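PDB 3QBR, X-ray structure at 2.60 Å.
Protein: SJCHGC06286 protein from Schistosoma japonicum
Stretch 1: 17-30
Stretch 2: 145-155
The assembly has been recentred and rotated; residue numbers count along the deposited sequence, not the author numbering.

Stretch 1, residues 17-30: FRLQTSTLCHSFLL
Stretch 2 (145-155) IQMLIKTTSQY

Helices can pack closely without a single hydrogen bond between them, provided that small residues stand where the backbones come nearest and larger apolar ones fill the space as they diverge. Residues 17-30 and 145-155 of the Schistosoma japonicum protein SJCHGC06286 illustrate the principle. Both stretches are α-helical throughout, with phi/psi near -60/-45 and i to i+4 backbone hydrogen bonds. Their axes approach to 8.7 Å, and their N-to-C directions lie 140° apart, so the chains run roughly antiparallel. The register is set by Ser 22 opposite Ser 153 (CA to CA 5.3 Å) and Cys 25 opposite Ile 149 (CA to CA 6.8 Å). Together the helices bury 421 Å².

Stretch 2 enters the contact at Gln 146. Its CA-to-CB bond points sideways, but chi1 and chi2, both m, bring the amide end nearer, placing OE1 at the edge of the His 26 ring, 3.5 Å from CE1 of His 26.

One turn on, Ile 149 points toward the partner helix and supplies the largest covered area, 81 Å². With chi1 m and chi2 t, its branched side chain meets three residues. Ile 149 CG2 lies over one face of the His 26 imidazole, 4.1 Å from the ring centroid and 28° off the normal, a CH-pi contact; His 26 presents this face with chi1 -65° and chi2 -64°. The same Ile 149 CG2 is 4.1 Å from Cys 25 CB, while Ile 149 CD1 packs 3.5 Å from Leu 29 CD1. Leu 29 (m, t) and Cys 25 (m) both point toward stretch 2, giving the isoleucine a buried, largely apolar setting.

Thr 152 sits to the side. Its chi1 of -49° lets OG1 donate to Leu 148 O at 2.8 Å, satisfying the hydroxyl within its own helix, while the methyl CG2 comes 4.3 Å from Cys 25 SG.

Ser 153 marks the tightest point. It points toward stretch 1, and its m rotamer directs OG back to Ile 149 O, to which it donates at 3.2 Å. With that bond made inside its own helix, Ser 153 OG lies 3.2 Å from Ser 22 CA. Ser 22, in the t rotamer, is likewise small, and Thr 21 OG1 lies 3.8 Å from Ser 153 CA.

Gln 154 points away, yet its CA is 4.4 Å from Arg 18 CD. The aliphatic part of Arg 18, extended with chi1 and chi2 t, also covers Ser 153, with Arg 18 CG 3.7 Å from Ser 153 O.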

# COMPACT_ATOMS: atom_id res chain seq x y z
N PHE A 17 -13.59 9.46 -4.90
CA PHE A 17 -12.96 8.39 -4.14
C PHE A 17 -11.53 8.13 -4.60
O PHE A 17 -10.62 8.00 -3.79
CB PHE A 17 -13.81 7.10 -4.17
CG PHE A 17 -13.22 5.95 -3.38
CD1 PHE A 17 -13.51 5.80 -2.02
CD2 PHE A 17 -12.41 5.01 -3.99
CE1 PHE A 17 -12.96 4.73 -1.28
CE2 PHE A 17 -11.86 3.93 -3.27
CZ PHE A 17 -12.13 3.79 -1.92
N ARG A 18 -11.31 8.10 -5.91
CA ARG A 18 -9.96 7.87 -6.40
C ARG A 18 -9.00 8.93 -5.92
O ARG A 18 -7.82 8.65 -5.73
CB ARG A 18 -9.91 7.84 -7.92
CG ARG A 18 -8.53 7.42 -8.42
CD ARG A 18 -8.44 7.40 -9.93
NE ARG A 18 -9.03 8.60 -10.50
CZ ARG A 18 -10.21 8.63 -11.11
NH1 ARG A 18 -10.91 7.51 -11.24
NH2 ARG A 18 -10.69 9.78 -11.58
N LEU A 19 -9.48 10.16 -5.76
CA LEU A 19 -8.59 11.27 -5.40
C LEU A 19 -8.32 11.26 -3.90
O LEU A 19 -7.21 11.51 -3.43
CB LEU A 19 -9.26 12.57 -5.78
CG LEU A 19 -8.41 13.81 -5.50
CD1 LEU A 19 -7.02 13.68 -6.12
CD2 LEU A 19 -9.14 15.03 -6.03
N GLN A 20 -9.38 10.97 -3.16
CA GLN A 20 -9.27 10.73 -1.74
C GLN A 20 -8.25 9.60 -1.48
O GLN A 20 -7.31 9.78 -0.71
CB GLN A 20 -10.65 10.38 -1.19
CG GLN A 20 -10.80 10.45 0.32
CD GLN A 20 -12.22 10.12 0.77
OE1 GLN A 20 -13.19 10.68 0.25
NE2 GLN A 20 -12.35 9.21 1.73
N THR A 21 -8.40 8.45 -2.14
CA THR A 21 -7.55 7.31 -1.80
C THR A 21 -6.09 7.58 -2.15
O THR A 21 -5.17 7.19 -1.43
CB THR A 21 -8.01 5.97 -2.42
OG1 THR A 21 -7.36 5.77 -3.66
CG2 THR A 21 -9.51 5.94 -2.63
N SER A 22 -5.89 8.26 -3.25
CA SER A 22 -4.56 8.73 -3.63
C SER A 22 -3.89 9.56 -2.51
O SER A 22 -2.76 9.29 -2.10
CB SER A 22 -4.67 9.54 -4.94
OG SER A 22 -3.42 10.05 -5.32
N THR A 23 -4.61 10.56 -2.00
CA THR A 23 -4.10 11.44 -0.95
C THR A 23 -3.71 10.65 0.30
O THR A 23 -2.76 11.01 1.00
CB THR A 23 -5.13 12.55 -0.58
OG1 THR A 23 -5.42 13.37 -1.72
CG2 THR A 23 -4.59 13.41 0.53
N LEU A 24 -4.45 9.58 0.59
CA LEU A 24 -4.14 8.76 1.77
C LEU A 24 -2.82 8.03 1.60
O LEU A 24 -2.05 7.91 2.55
CB LEU A 24 -5.23 7.75 2.03
CG LEU A 24 -6.17 8.06 3.18
CD1 LEU A 24 -7.19 6.92 3.27
CD2 LEU A 24 -5.37 8.22 4.49
N CYS A 25 -2.58 7.55 0.38
CA CYS A 25 -1.33 6.86 0.11
C CYS A 25 -0.14 7.75 0.32
O CYS A 25 0.76 7.38 1.07
CB CYS A 25 -1.28 6.30 -1.30
SG CYS A 25 -2.42 4.98 -1.49
N HIS A 26 -0.14 8.92 -0.34
CA HIS A 26 0.89 9.94 -0.10
C HIS A 26 1.12 10.23 1.41
O HIS A 26 2.22 10.02 1.92
CB HIS A 26 0.60 11.23 -0.88
CG HIS A 26 0.67 11.05 -2.36
ND1 HIS A 26 1.83 10.73 -3.02
CD2 HIS A 26 -0.28 11.16 -3.32
CE1 HIS A 26 1.60 10.63 -4.32
NE2 HIS A 26 0.32 10.89 -4.53
N SER A 27 0.09 10.65 2.13
CA SER A 27 0.27 10.96 3.54
C SER A 27 0.84 9.78 4.28
O SER A 27 1.78 9.93 5.04
CB SER A 27 -1.05 11.33 4.20
OG SER A 27 -1.74 12.28 3.42
N PHE A 28 0.23 8.62 4.08
CA PHE A 28 0.64 7.43 4.82
C PHE A 28 2.11 7.12 4.56
O PHE A 28 2.86 6.87 5.48
CB PHE A 28 -0.25 6.22 4.50
CG PHE A 28 0.41 4.90 4.79
CD1 PHE A 28 0.58 4.48 6.10
CD2 PHE A 28 0.89 4.10 3.76
CE1 PHE A 28 1.20 3.26 6.37
CE2 PHE A 28 1.51 2.90 4.03
CZ PHE A 28 1.66 2.48 5.35
N LEU A 29 2.53 7.16 3.30
CA LEU A 29 3.95 7.04 3.00
C LEU A 29 4.83 8.15 3.64
O LEU A 29 5.94 7.89 4.12
CB LEU A 29 4.18 6.96 1.50
CG LEU A 29 3.50 5.81 0.75
CD1 LEU A 29 3.56 6.06 -0.78
CD2 LEU A 29 4.08 4.41 1.14
N LEU A 30 4.35 9.39 3.67
CA LEU A 30 5.16 10.44 4.30
C LEU A 30 5.28 10.26 5.81
O LEU A 30 6.25 10.71 6.42
CB LEU A 30 4.62 11.83 3.99
CG LEU A 30 4.69 12.28 2.53
CD1 LEU A 30 4.45 13.78 2.43
CD2 LEU A 30 6.02 11.92 1.90
N ILE A 145 7.80 4.74 -8.54
CA ILE A 145 7.13 5.04 -7.29
C ILE A 145 5.76 5.69 -7.57
O ILE A 145 4.72 5.19 -7.14
CB ILE A 145 8.01 5.97 -6.41
CG1 ILE A 145 9.28 5.24 -5.99
CG2 ILE A 145 7.23 6.45 -5.19
CD1 ILE A 145 10.19 6.00 -5.00
N GLN A 146 5.78 6.79 -8.33
CA GLN A 146 4.54 7.48 -8.66
C GLN A 146 3.62 6.56 -9.42
O GLN A 146 2.40 6.72 -9.38
CB GLN A 146 4.81 8.74 -9.49
CG GLN A 146 5.32 9.94 -8.68
CD GLN A 146 4.56 10.15 -7.35
OE1 GLN A 146 3.32 10.14 -7.31
NE2 GLN A 146 5.32 10.35 -6.26
N MET A 147 4.19 5.60 -10.12
CA MET A 147 3.36 4.67 -10.88
C MET A 147 2.61 3.74 -9.91
O MET A 147 1.39 3.61 -9.99
CB MET A 147 4.23 3.89 -11.85
CG MET A 147 3.43 3.05 -12.84
SD MET A 147 3.23 1.37 -12.23
CE MET A 147 4.96 0.88 -12.25
N LEU A 148 3.34 3.13 -8.98
CA LEU A 148 2.72 2.27 -7.98
C LEU A 148 1.57 2.98 -7.26
O LEU A 148 0.47 2.43 -7.12
CB LEU A 148 3.75 1.78 -6.96
CG LEU A 148 4.74 0.74 -7.46
CD1 LEU A 148 5.75 0.39 -6.37
CD2 LEU A 148 3.93 -0.52 -7.87
N ILE A 149 1.84 4.20 -6.80
CA ILE A 149 0.83 4.97 -6.09
C ILE A 149 -0.40 5.25 -6.95
O ILE A 149 -1.52 5.19 -6.47
CB ILE A 149 1.40 6.27 -5.55
CG1 ILE A 149 2.41 5.98 -4.45
CG2 ILE A 149 0.28 7.12 -5.00
CD1 ILE A 149 3.21 7.21 -4.06
N LYS A 150 -0.20 5.52 -8.24
CA LYS A 150 -1.33 5.79 -9.12
C LYS A 150 -2.15 4.53 -9.39
O LYS A 150 -3.38 4.59 -9.44
CB LYS A 150 -0.87 6.40 -10.44
CG LYS A 150 -1.99 6.77 -11.36
CD LYS A 150 -1.43 7.18 -12.73
CE LYS A 150 -2.48 7.79 -13.65
NZ LYS A 150 -1.90 8.05 -15.00
N THR A 151 -1.45 3.41 -9.57
CA THR A 151 -2.08 2.13 -9.83
C THR A 151 -2.88 1.66 -8.62
O THR A 151 -4.05 1.28 -8.75
CB THR A 151 -1.06 1.07 -10.26
OG1 THR A 151 -0.49 1.46 -11.52
CG2 THR A 151 -1.71 -0.27 -10.42
N THR A 152 -2.27 1.71 -7.44
CA THR A 152 -3.05 1.49 -6.21
C THR A 152 -4.36 2.31 -6.19
O THR A 152 -5.42 1.81 -5.81
CB THR A 152 -2.21 1.81 -4.99
OG1 THR A 152 -0.95 1.16 -5.12
CG2 THR A 152 -2.91 1.36 -3.71
N SER A 153 -4.29 3.58 -6.62
CA SER A 153 -5.47 4.45 -6.63
C SER A 153 -6.56 4.01 -7.59
O SER A 153 -7.73 3.97 -7.19
CB SER A 153 -5.09 5.90 -6.95
OG SER A 153 -4.38 6.48 -5.86
N GLN A 154 -6.20 3.73 -8.85
CA GLN A 154 -7.18 3.23 -9.82
C GLN A 154 -7.81 1.91 -9.36
O GLN A 154 -9.02 1.76 -9.37
CB GLN A 154 -6.55 3.00 -11.20
CG GLN A 154 -6.17 4.25 -11.94
CD GLN A 154 -4.99 4.01 -12.86
OE1 GLN A 154 -4.60 2.86 -13.12
NE2 GLN A 154 -4.40 5.08 -13.37
N TYR A 155 -6.97 0.97 -8.95
CA TYR A 155 -7.40 -0.37 -8.58
C TYR A 155 -8.39 -0.27 -7.45
O TYR A 155 -9.42 -0.95 -7.45
CB TYR A 155 -6.22 -1.25 -8.16
CG TYR A 155 -6.61 -2.69 -7.89
CD1 TYR A 155 -7.01 -3.10 -6.62
CD2 TYR A 155 -6.62 -3.63 -8.92
CE1 TYR A 155 -7.39 -4.42 -6.37
CE2 TYR A 155 -6.99 -4.95 -8.69
CZ TYR A 155 -7.38 -5.34 -7.41
OH TYR A 155 -7.74 -6.67 -7.20